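Local coordinates for 401aa long hypothetical glucose-1-phosphate thymidylyltransferase (Sulfolobus tokodaii, PDB 2GGO), which is a bifunctional enzyme of UDP-N-acetylglucosamine and UDP-N-acetylgalactosamine synthesis, joining a nucleotidyltransferase section to a hexapeptide-repeat section, at residues A[13-16]-A[17-21]; A[32-35]-A[36-39]; A[58-61]-A[62-66]; A[214-217]-A[218-222]. All coordinates share one frame; numbering follows the deposited sequence.

Contact 1. Residues A[13-16]-A[17-21]; sequences RLEP and ITHTR
After the cis peptide bond between E15 and P16 the chain turns back on itself, and H19 N closes the turn on P16 O with a nearly straight hydrogen bond of 3.1 Å. The sequence is part of the glycine-rich nucleotide-binding signature of sugar nucleotidyltransferases. With CG beside its backbone N (chi1 -75°), H19 swings its imidazole over P16, whose CA makes a CH-pi contact 3.9 Å from the ring centroid. The E15 side chain crosses that of H19 at about a right angle, its carboxylate plane 50° from the ring and OE1 oblique to it, 3.6 Å from H19 NE2. E15 CG also packs on T18 OG1 at 3.2 Å, a hydroxyl hydrogen-bonded to G11 O. One water bonds to E15 OE2 and weakly to T18 OG1; a second joins P16 O to T20 OG1. H19 ND1 accepts from A379 N, and the ring meets Y395 edge to face. Replacing H19 with alanine would probably bare the P16 CA and leave the backbone N-H of A379 without its acceptor. R21 forms salt bridges with E302 and E319, tying this loop to the hexapeptide-repeat part. With ND1 accepting, a proton on NE2 would probably face E15, favouring the carboxylate's position.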
loop_
_atom_site.group_PDB
_atom_site.type_symbol
_atom_site.label_atom_id
_atom_site.label_comp_id
_atom_site.label_asym_id
_atom_site.label_seq_id
_atom_site.Cartn_x
_atom_site.Cartn_y
_atom_site.Cartn_z
ATOM N N ARG A 13 4.557 9.488 -2.976
ATOM C CA ARG A 13 4.539 9.279 -1.554
ATOM C C ARG A 13 4.984 7.895 -1.167
ATOM O O ARG A 13 5.391 7.680 -0.031
ATOM C CB ARG A 13 3.153 9.552 -0.993
ATOM C CG ARG A 13 2.890 11.048 -0.727
ATOM C CD ARG A 13 1.391 11.269 -0.473
ATOM N NE ARG A 13 0.591 10.827 -1.634
ATOM C CZ ARG A 13 -0.307 9.834 -1.640
ATOM N NH1 ARG A 13 -0.579 9.153 -0.533
ATOM N NH2 ARG A 13 -0.958 9.547 -2.764
ATOM N N LEU A 14 4.937 6.956 -2.105
ATOM C CA LEU A 14 5.295 5.552 -1.770
ATOM C C LEU A 14 6.706 5.156 -2.273
ATOM O O LEU A 14 7.099 4.024 -2.239
ATOM C CB LEU A 14 4.229 4.603 -2.282
ATOM C CG LEU A 14 3.639 3.592 -1.300
ATOM C CD1 LEU A 14 3.383 4.185 0.065
ATOM C CD2 LEU A 14 2.333 2.915 -1.843
ATOM N N GLU A 15 7.453 6.112 -2.785
ATOM C CA GLU A 15 8.869 5.858 -3.055
ATOM C C GLU A 15 9.629 5.369 -1.807
ATOM O O GLU A 15 9.301 5.720 -0.691
ATOM C CB GLU A 15 9.492 7.107 -3.583
ATOM C CG GLU A 15 8.842 7.416 -4.920
ATOM C CD GLU A 15 9.366 8.687 -5.527
ATOM O OE1 GLU A 15 10.307 9.263 -4.966
ATOM O OE2 GLU A 15 8.838 9.100 -6.580
ATOM N N PRO A 16 10.660 4.546 -1.994
ATOM C CA PRO A 16 11.186 4.009 -3.198
ATOM C C PRO A 16 10.474 2.779 -3.720
ATOM O O PRO A 16 10.882 2.256 -4.728
ATOM C CB PRO A 16 12.634 3.641 -2.787
ATOM C CG PRO A 16 12.527 3.286 -1.377
ATOM C CD PRO A 16 11.415 4.097 -0.808
ATOM N N ILE A 17 9.452 2.273 -3.034
ATOM C CA ILE A 17 8.781 1.073 -3.525
ATOM C C ILE A 17 8.244 1.306 -4.943
ATOM O O ILE A 17 8.255 0.375 -5.761
ATOM C CB ILE A 17 7.637 0.617 -2.611
ATOM C CG1 ILE A 17 8.143 0.053 -1.278
ATOM C CG2 ILE A 17 6.744 -0.443 -3.367
ATOM C CD1 ILE A 17 9.354 0.814 -0.636
ATOM N N THR A 18 7.817 2.545 -5.234
ATOM C CA THR A 18 7.211 2.872 -6.545
ATOM C C THR A 18 8.211 3.230 -7.641
ATOM O O THR A 18 7.822 3.595 -8.757
ATOM C CB THR A 18 6.155 4.012 -6.456
ATOM O OG1 THR A 18 6.722 5.109 -5.742
ATOM C CG2 THR A 18 4.938 3.530 -5.744
ATOM N N HIS A 19 9.504 3.110 -7.358
ATOM C CA HIS A 19 10.464 3.290 -8.392
ATOM C C HIS A 19 10.398 2.191 -9.422
ATOM O O HIS A 19 10.815 2.388 -10.560
ATOM C CB HIS A 19 11.861 3.293 -7.780
ATOM C CG HIS A 19 12.196 4.543 -7.064
ATOM N ND1 HIS A 19 13.307 4.641 -6.259
ATOM C CD2 HIS A 19 11.615 5.767 -7.058
ATOM C CE1 HIS A 19 13.404 5.880 -5.802
ATOM N NE2 HIS A 19 12.378 6.571 -6.246
ATOM N N THR A 20 9.927 1.007 -9.031
ATOM C CA THR A 20 9.934 -0.101 -9.948
ATOM C C THR A 20 8.551 -0.753 -10.199
ATOM O O THR A 20 8.430 -1.637 -11.051
ATOM C CB THR A 20 10.856 -1.189 -9.469
ATOM O OG1 THR A 20 10.377 -1.603 -8.204
ATOM C CG2 THR A 20 12.328 -0.659 -9.350
ATOM N N ARG A 21 7.519 -0.352 -9.470
ATOM C CA ARG A 21 6.178 -0.947 -9.642
ATOM C C ARG A 21 5.146 0.149 -9.322
ATOM O O ARG A 21 5.467 1.077 -8.576
ATOM C CB ARG A 21 6.009 -2.196 -8.761
ATOM C CG ARG A 21 5.521 -1.927 -7.348
ATOM C CD ARG A 21 5.178 -3.231 -6.636
ATOM N NE ARG A 21 6.403 -3.969 -6.290
ATOM C CZ ARG A 21 6.481 -5.271 -6.073
ATOM N NH1 ARG A 21 5.406 -6.039 -6.124
ATOM N NH2 ARG A 21 7.652 -5.818 -5.785
HETATM O O HOH W 1 7.406 7.466 -8.108
HETATM O O HOH W 2 11.554 -0.181 -6.015
#

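Contact 2. Residues A[32-35]-A[36-39]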
loop_
_atom_site.group_PDB
_atom_site.type_symbol
_atom_site.label_atom_id
_atom_site.label_comp_id
_atom_site.label_asym_id
_atom_site.label_seq_id
_atom_site.Cartn_x
_atom_site.Cartn_y
_atom_site.Cartn_z
ATOM N N PRO A 32 -0.661 -8.584 -4.951
ATOM C CA PRO A 32 -0.706 -7.129 -5.020
ATOM C C PRO A 32 -2.056 -6.555 -4.529
ATOM O O PRO A 32 -3.099 -7.220 -4.594
ATOM C CB PRO A 32 -0.440 -6.854 -6.493
ATOM C CG PRO A 32 -0.958 -8.035 -7.178
ATOM C CD PRO A 32 -0.559 -9.187 -6.292
ATOM N N LEU A 33 -2.011 -5.338 -4.013
ATOM C CA LEU A 33 -3.188 -4.607 -3.637
ATOM C C LEU A 33 -4.324 -4.726 -4.682
ATOM O O LEU A 33 -5.469 -5.011 -4.319
ATOM C CB LEU A 33 -2.830 -3.133 -3.437
ATOM C CG LEU A 33 -3.990 -2.201 -3.050
ATOM C CD1 LEU A 33 -4.585 -2.528 -1.752
ATOM C CD2 LEU A 33 -3.462 -0.804 -3.006
ATOM N N ILE A 34 -4.026 -4.482 -5.959
ATOM C CA ILE A 34 -5.071 -4.354 -6.955
ATOM C C ILE A 34 -5.814 -5.679 -7.155
ATOM O O ILE A 34 -6.973 -5.728 -7.557
ATOM C CB ILE A 34 -4.531 -3.809 -8.288
ATOM C CG1 ILE A 34 -5.736 -3.347 -9.112
ATOM C CG2 ILE A 34 -3.624 -4.909 -8.985
ATOM C CD1 ILE A 34 -5.451 -2.706 -10.388
ATOM N N GLU A 35 -5.138 -6.760 -6.830
ATOM C CA GLU A 35 -5.714 -8.081 -6.904
ATOM C C GLU A 35 -6.784 -8.349 -5.853
ATOM O O GLU A 35 -7.720 -9.131 -6.101
ATOM C CB GLU A 35 -4.558 -9.036 -6.774
ATOM C CG GLU A 35 -4.875 -10.478 -6.762
ATOM C CD GLU A 35 -3.927 -11.254 -7.700
ATOM O OE1 GLU A 35 -3.358 -10.582 -8.624
ATOM O OE2 GLU A 35 -3.770 -12.515 -7.513
ATOM N N TYR A 36 -6.602 -7.782 -4.658
ATOM C CA TYR A 36 -7.651 -7.688 -3.638
ATOM C C TYR A 36 -8.834 -6.802 -4.101
ATOM O O TYR A 36 -9.963 -7.172 -3.934
ATOM C CB TYR A 36 -7.119 -7.111 -2.307
ATOM C CG TYR A 36 -6.142 -7.989 -1.577
ATOM C CD1 TYR A 36 -4.767 -7.831 -1.750
ATOM C CD2 TYR A 36 -6.586 -8.979 -0.716
ATOM C CE1 TYR A 36 -3.858 -8.649 -1.068
ATOM C CE2 TYR A 36 -5.700 -9.773 -0.014
ATOM C CZ TYR A 36 -4.337 -9.619 -0.198
ATOM O OH TYR A 36 -3.459 -10.445 0.476
ATOM N N GLN A 37 -8.587 -5.638 -4.666
ATOM C CA GLN A 37 -9.697 -4.825 -5.112
ATOM C C GLN A 37 -10.528 -5.577 -6.132
ATOM O O GLN A 37 -11.727 -5.715 -5.978
ATOM C CB GLN A 37 -9.189 -3.517 -5.667
ATOM C CG GLN A 37 -8.322 -2.841 -4.658
ATOM C CD GLN A 37 -7.861 -1.505 -5.134
ATOM O OE1 GLN A 37 -7.514 -1.334 -6.318
ATOM N NE2 GLN A 37 -7.882 -0.524 -4.240
ATOM N N ILE A 38 -9.879 -6.094 -7.164
ATOM C CA ILE A 38 -10.548 -6.810 -8.253
ATOM C C ILE A 38 -11.353 -7.990 -7.737
ATOM O O ILE A 38 -12.447 -8.263 -8.197
ATOM C CB ILE A 38 -9.529 -7.297 -9.281
ATOM C CG1 ILE A 38 -9.003 -6.112 -10.111
ATOM C CG2 ILE A 38 -10.111 -8.458 -10.106
ATOM C CD1 ILE A 38 -7.697 -6.497 -10.825
ATOM N N GLU A 39 -10.819 -8.663 -6.732
ATOM C CA GLU A 39 -11.430 -9.832 -6.176
ATOM C C GLU A 39 -12.658 -9.500 -5.289
ATOM O O GLU A 39 -13.651 -10.215 -5.334
ATOM C CB GLU A 39 -10.378 -10.568 -5.408
ATOM C CG GLU A 39 -10.835 -11.893 -4.966
ATOM C CD GLU A 39 -10.176 -12.337 -3.667
ATOM O OE1 GLU A 39 -8.951 -12.037 -3.461
ATOM O OE2 GLU A 39 -10.892 -12.997 -2.851
#
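Y36 sets its ring beside the backbone of P32 and L33, where strand 31-32 passes into helix 33-43 of the GT-A nucleotidyltransferase fold. The ring leans back toward the start of the helix, with CG beside the backbone N (chi1 -67°). That puts L33 O near the ring plane, at its edge, while P32 O approaches obliquely, 3.4 Å from Y36 CD1. The far end is fixed by a hydrogen bond from Y36 OH to I28 O; K31 makes a cation-pi contact with the ring, and F101 meets it edge to face. A leucine in place of Y36 would probably leave I28 O without this donor and K31 without its aromatic partner.

Q37, the next residue along, crosses I34 at about a right angle, its OE1 3.9 Å from I34 CG1. The amide is held from its other end, where NE2 donates to the backbone oxygens of Y97 and L100; Q37 OE1 is buried with no polar partner in the model. I38 crosses I34 obliquely, its CD1 4.1 Å from I34 CG1 and 3.4 Å from I34 O, so the two isoleucines form one apolar patch that packs against strands 2-6 and 48-53.

On the more exposed flank E39 extends from the helix, with CG opposite the backbone N (chi1 -171°), and its OE1 forms a salt bridge with K31, the lysine that also meets the Y36 ring. At its base, E39 CB rests 3.1 Å from E35 O, which accepts from E39 N at 3.2 Å.

Contact 3. Residues A[58-61]-A[62-66]; sequences KEYF and EKKLK
F61 O takes two N-H groups as helix 58-64 comes to its end: a sound bond of 2.9 Å from L65 N and a weak one of 3.2 Å from K64 N. The helix is the connection of a beta-alpha-beta unit between strands 48-53 and 69-72, and L65 is where the chain leaves helical geometry.

The side chains of the same two residues, F61 and L65, lie alongside each other and point the same way. L65 CD1 comes to the edge of the phenyl ring, 3.8 Å from F61 CD1, and both residues face inward, F61 onto V51, V53 and I70, and L65 onto I34 and I38 of helix 33-43. F25 meets the F61 ring edge to face.

Beside them, Y60 and K64 also run in the same direction, K64 CG standing 4.0 Å from Y60 CE2, oblique to the ring. The tyrosine packs on R21 and P22.

The outer surface is polar. E59 and K63 cross obliquely, and it is the lysine's hydrocarbon that meets the carboxylate: K63 CD sits 3.3 Å from E59 CD. A bend in the E59 chain at chi2 (-123°) brings the carboxylate over K63, but the lysine turns its amine aside at chi4 (-80°). E59 OE1 and K63 NZ therefore end 4.1 Å apart, an attraction of opposite charges beyond salt-bridge range. K58 and E62 cross in a similar way, also at the level of methylene and carboxylate, with K58 CG 3.6 Å from E62 OE1.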
loop_
_atom_site.group_PDB
_atom_site.type_symbol
_atom_site.label_atom_id
_atom_site.label_comp_id
_atom_site.label_asym_id
_atom_site.label_seq_id
_atom_site.Cartn_x
_atom_site.Cartn_y
_atom_site.Cartn_z
ATOM N N LYS A 58 0.939 2.001 -18.348
ATOM C CA LYS A 58 0.044 1.222 -19.226
ATOM C C LYS A 58 0.511 -0.203 -19.541
ATOM O O LYS A 58 -0.285 -1.137 -19.560
ATOM C CB LYS A 58 -0.173 2.010 -20.532
ATOM C CG LYS A 58 -0.735 1.225 -21.709
ATOM C CD LYS A 58 -0.146 1.737 -23.068
ATOM C CE LYS A 58 1.433 1.710 -23.158
ATOM N NZ LYS A 58 2.078 0.413 -23.603
ATOM N N GLU A 59 1.802 -0.348 -19.815
ATOM C CA GLU A 59 2.370 -1.618 -20.272
ATOM C C GLU A 59 2.412 -2.654 -19.153
ATOM O O GLU A 59 2.113 -3.843 -19.366
ATOM C CB GLU A 59 3.798 -1.402 -20.790
ATOM C CG GLU A 59 4.462 -2.701 -21.320
ATOM C CD GLU A 59 5.804 -3.071 -20.627
ATOM O OE1 GLU A 59 6.746 -3.458 -21.355
ATOM O OE2 GLU A 59 5.915 -3.015 -19.372
ATOM N N TYR A 60 2.835 -2.172 -17.979
ATOM C CA TYR A 60 2.940 -2.959 -16.758
ATOM C C TYR A 60 1.600 -3.632 -16.374
ATOM O O TYR A 60 1.547 -4.853 -16.133
ATOM C CB TYR A 60 3.456 -2.049 -15.623
ATOM C CG TYR A 60 3.972 -2.807 -14.415
ATOM C CD1 TYR A 60 5.329 -2.997 -14.209
ATOM C CD2 TYR A 60 3.092 -3.369 -13.506
ATOM C CE1 TYR A 60 5.783 -3.707 -13.117
ATOM C CE2 TYR A 60 3.534 -4.075 -12.434
ATOM C CZ TYR A 60 4.875 -4.238 -12.226
ATOM O OH TYR A 60 5.264 -4.959 -11.120
ATOM N N PHE A 61 0.540 -2.822 -16.330
ATOM C CA PHE A 61 -0.806 -3.299 -16.003
ATOM C C PHE A 61 -1.297 -4.331 -16.990
ATOM O O PHE A 61 -1.746 -5.399 -16.615
ATOM C CB PHE A 61 -1.793 -2.132 -15.911
ATOM C CG PHE A 61 -1.669 -1.313 -14.653
ATOM C CD1 PHE A 61 -2.503 -1.556 -13.567
ATOM C CD2 PHE A 61 -0.725 -0.288 -14.559
ATOM C CE1 PHE A 61 -2.415 -0.800 -12.400
ATOM C CE2 PHE A 61 -0.631 0.505 -13.410
ATOM C CZ PHE A 61 -1.457 0.245 -12.318
ATOM N N GLU A 62 -1.191 -4.009 -18.271
ATOM C CA GLU A 62 -1.573 -4.939 -19.320
ATOM C C GLU A 62 -0.867 -6.266 -19.134
ATOM O O GLU A 62 -1.489 -7.306 -19.234
ATOM C CB GLU A 62 -1.324 -4.351 -20.710
ATOM C CG GLU A 62 -2.599 -4.183 -21.539
ATOM C CD GLU A 62 -2.589 -2.939 -22.458
ATOM O OE1 GLU A 62 -1.587 -2.166 -22.445
ATOM O OE2 GLU A 62 -3.599 -2.728 -23.190
ATOM N N LYS A 63 0.425 -6.230 -18.828
ATOM C CA LYS A 63 1.210 -7.456 -18.704
ATOM C C LYS A 63 0.798 -8.328 -17.529
ATOM O O LYS A 63 0.793 -9.547 -17.654
ATOM C CB LYS A 63 2.708 -7.129 -18.662
ATOM C CG LYS A 63 3.264 -6.949 -20.070
ATOM C CD LYS A 63 4.525 -6.073 -20.145
ATOM C CE LYS A 63 5.240 -6.259 -21.509
ATOM N NZ LYS A 63 6.096 -7.504 -21.586
ATOM N N LYS A 64 0.429 -7.690 -16.410
ATOM C CA LYS A 64 0.096 -8.377 -15.151
ATOM C C LYS A 64 -1.390 -8.769 -14.976
ATOM O O LYS A 64 -1.692 -9.814 -14.404
ATOM C CB LYS A 64 0.588 -7.548 -13.959
ATOM C CG LYS A 64 2.098 -7.509 -13.777
ATOM C CD LYS A 64 2.625 -8.709 -12.988
ATOM C CE LYS A 64 2.826 -8.369 -11.505
ATOM N NZ LYS A 64 2.227 -9.423 -10.576
ATOM N N LEU A 65 -2.316 -7.958 -15.469
ATOM C CA LEU A 65 -3.730 -8.182 -15.174
ATOM C C LEU A 65 -4.469 -8.896 -16.288
ATOM O O LEU A 65 -4.713 -8.299 -17.343
ATOM C CB LEU A 65 -4.413 -6.849 -14.861
ATOM C CG LEU A 65 -3.904 -6.129 -13.611
ATOM C CD1 LEU A 65 -4.560 -4.806 -13.478
ATOM C CD2 LEU A 65 -4.170 -6.969 -12.419
ATOM N N LYS A 66 -4.866 -10.148 -16.049
ATOM C CA LYS A 66 -5.441 -10.994 -17.116
ATOM C C LYS A 66 -6.690 -10.424 -17.859
ATOM O O LYS A 66 -6.599 -10.054 -19.047
ATOM C CB LYS A 66 -5.707 -12.432 -16.626
ATOM C CG LYS A 66 -6.114 -13.423 -17.761
ATOM C CD LYS A 66 -4.919 -14.012 -18.563
ATOM C CE LYS A 66 -4.674 -15.522 -18.235
ATOM N NZ LYS A 66 -3.258 -16.030 -18.445
#

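Contact 4. Residues A[214-217]-A[218-222]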
loop_
_atom_site.group_PDB
_atom_site.type_symbol
_atom_site.label_atom_id
_atom_site.label_comp_id
_atom_site.label_asym_id
_atom_site.label_seq_id
_atom_site.Cartn_x
_atom_site.Cartn_y
_atom_site.Cartn_z
ATOM N N ASN A 214 2.758 2.498 5.854
ATOM C CA ASN A 214 1.442 1.839 5.724
ATOM C C ASN A 214 1.508 0.512 5.039
ATOM O O ASN A 214 0.659 -0.309 5.254
ATOM C CB ASN A 214 0.372 2.688 5.053
ATOM C CG ASN A 214 0.155 4.044 5.730
ATOM O OD1 ASN A 214 0.053 4.161 6.962
ATOM N ND2 ASN A 214 0.027 5.071 4.921
ATOM N N ILE A 215 2.535 0.252 4.242
ATOM C CA ILE A 215 2.765 -1.114 3.757
ATOM C C ILE A 215 2.952 -2.124 4.907
ATOM O O ILE A 215 2.505 -3.286 4.835
ATOM C CB ILE A 215 3.965 -1.152 2.763
ATOM C CG1 ILE A 215 3.814 -0.069 1.690
ATOM C CG2 ILE A 215 4.161 -2.563 2.192
ATOM C CD1 ILE A 215 4.803 -0.197 0.492
ATOM N N ILE A 216 3.625 -1.672 5.971
ATOM C CA ILE A 216 3.719 -2.475 7.200
ATOM C C ILE A 216 2.327 -2.597 7.864
ATOM O O ILE A 216 1.856 -3.668 8.116
ATOM C CB ILE A 216 4.807 -1.977 8.198
ATOM C CG1 ILE A 216 6.178 -1.864 7.476
ATOM C CG2 ILE A 216 4.978 -3.046 9.235
ATOM C CD1 ILE A 216 7.279 -0.933 8.155
ATOM N N ASP A 217 1.698 -1.483 8.152
ATOM C CA ASP A 217 0.316 -1.460 8.600
ATOM C C ASP A 217 -0.555 -2.537 7.899
ATOM O O ASP A 217 -0.972 -3.518 8.548
ATOM C CB ASP A 217 -0.252 -0.049 8.372
ATOM C CG ASP A 217 0.465 0.997 9.167
ATOM O OD1 ASP A 217 1.223 0.597 10.067
ATOM O OD2 ASP A 217 0.314 2.221 8.909
ATOM N N VAL A 218 -0.804 -2.427 6.593
ATOM C CA VAL A 218 -1.767 -3.427 6.012
ATOM C C VAL A 218 -1.299 -4.874 6.013
ATOM O O VAL A 218 -2.097 -5.851 6.071
ATOM C CB VAL A 218 -2.305 -3.033 4.592
ATOM C CG1 VAL A 218 -2.965 -1.695 4.660
ATOM C CG2 VAL A 218 -1.155 -2.933 3.634
ATOM N N ASN A 219 0.005 -5.072 5.922
ATOM C CA ASN A 219 0.499 -6.439 5.828
ATOM C C ASN A 219 0.378 -7.036 7.191
ATOM O O ASN A 219 0.104 -8.231 7.316
ATOM C CB ASN A 219 1.979 -6.413 5.385
ATOM C CG ASN A 219 2.165 -6.694 3.957
ATOM O OD1 ASN A 219 2.179 -7.834 3.541
ATOM N ND2 ASN A 219 2.337 -5.655 3.162
ATOM N N LYS A 220 0.524 -6.204 8.231
ATOM C CA LYS A 220 0.318 -6.709 9.604
ATOM C C LYS A 220 -1.134 -7.097 9.793
ATOM O O LYS A 220 -1.450 -8.229 10.147
ATOM C CB LYS A 220 0.711 -5.665 10.626
ATOM C CG LYS A 220 2.217 -5.551 10.885
ATOM C CD LYS A 220 2.437 -4.498 11.901
ATOM C CE LYS A 220 2.118 -5.049 13.306
ATOM N NZ LYS A 220 2.433 -3.926 14.197
ATOM N N TRP A 221 -2.033 -6.174 9.469
ATOM C CA TRP A 221 -3.468 -6.529 9.483
ATOM C C TRP A 221 -3.795 -7.847 8.754
ATOM O O TRP A 221 -4.408 -8.763 9.301
ATOM C CB TRP A 221 -4.310 -5.394 8.922
ATOM C CG TRP A 221 -5.757 -5.653 9.242
ATOM C CD1 TRP A 221 -6.418 -5.299 10.388
ATOM C CD2 TRP A 221 -6.699 -6.386 8.440
ATOM N NE1 TRP A 221 -7.720 -5.749 10.333
ATOM C CE2 TRP A 221 -7.913 -6.422 9.152
ATOM C CE3 TRP A 221 -6.638 -6.992 7.179
ATOM C CZ2 TRP A 221 -9.064 -7.036 8.631
ATOM C CZ3 TRP A 221 -7.745 -7.602 6.680
ATOM C CH2 TRP A 221 -8.955 -7.632 7.402
ATOM N N ALA A 222 -3.394 -7.943 7.506
ATOM C CA ALA A 222 -3.639 -9.132 6.733
ATOM C C ALA A 222 -3.107 -10.433 7.339
ATOM O O ALA A 222 -3.727 -11.498 7.189
ATOM C CB ALA A 222 -3.088 -8.936 5.286
#
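The amide of N219 has I215 O almost in its own plane, with N219 ND2 donating across 2.9 Å at 159°. This is one turn of helix 212-225, which packs on strands 27-28 and 206-208 and, through K220, reaches residues of the hexapeptide-repeat beta-helix. I215 O is gripped twice, since N219 N also donates to it, and the two nitrogens reach the carbonyl from opposite faces of its plane. The amide has further partners: ND2 also bonds to P27 O, and OD1 accepts from L29 N, so both its ends are tied and its rotation is fixed. I215 and N219 lie side by side, with I215 CG2 3.7 Å from N219 ND2. The indole of W221 leads away from this turn and stacks on the ring of Y205.

K220 crosses I216 obliquely, its CD 4.0 Å from I216 CG2. The chain is straight at chi2 and bends at chi3 (78°), and its NZ forms a salt bridge with E297, while Y280 adds a cation-pi contact; both partners belong to the hexapeptide-repeat part. V218, by contrast, turns toward the N-terminal section, packing on I28 and M207, with its CG2 3.6 Å from N214 O. D217 O receives the backbone of the next turn, from W221 N at 3.0 Å.

In the fold
The contacts touch in the order 4, 1, 3, 2. I17 CG1 of contact 1 packs on I215 CD1 of contact 4 at 3.8 Å, and R21 CB of contact 1 lies 3.7 Å from Y60 OH of contact 3. Contact 3 in turn touches contact 2, I34 CD1 meeting L65 CD1 at 3.8 Å, whereas contacts 3 and 4 are 25 Å apart between centres. Each comes near residues of the probable substrate site: contact 1 holds R13, expected to bind the nucleoside triphosphate, and the N214 side chain is about 7 Å from that of R13. The F61 side chain is about 8 Å from that of A8, likewise expected to bind the triphosphate. The Q37 side chain is about 6 Å from that of Y97, which probably binds N-acetylglucosamine 1-phosphate.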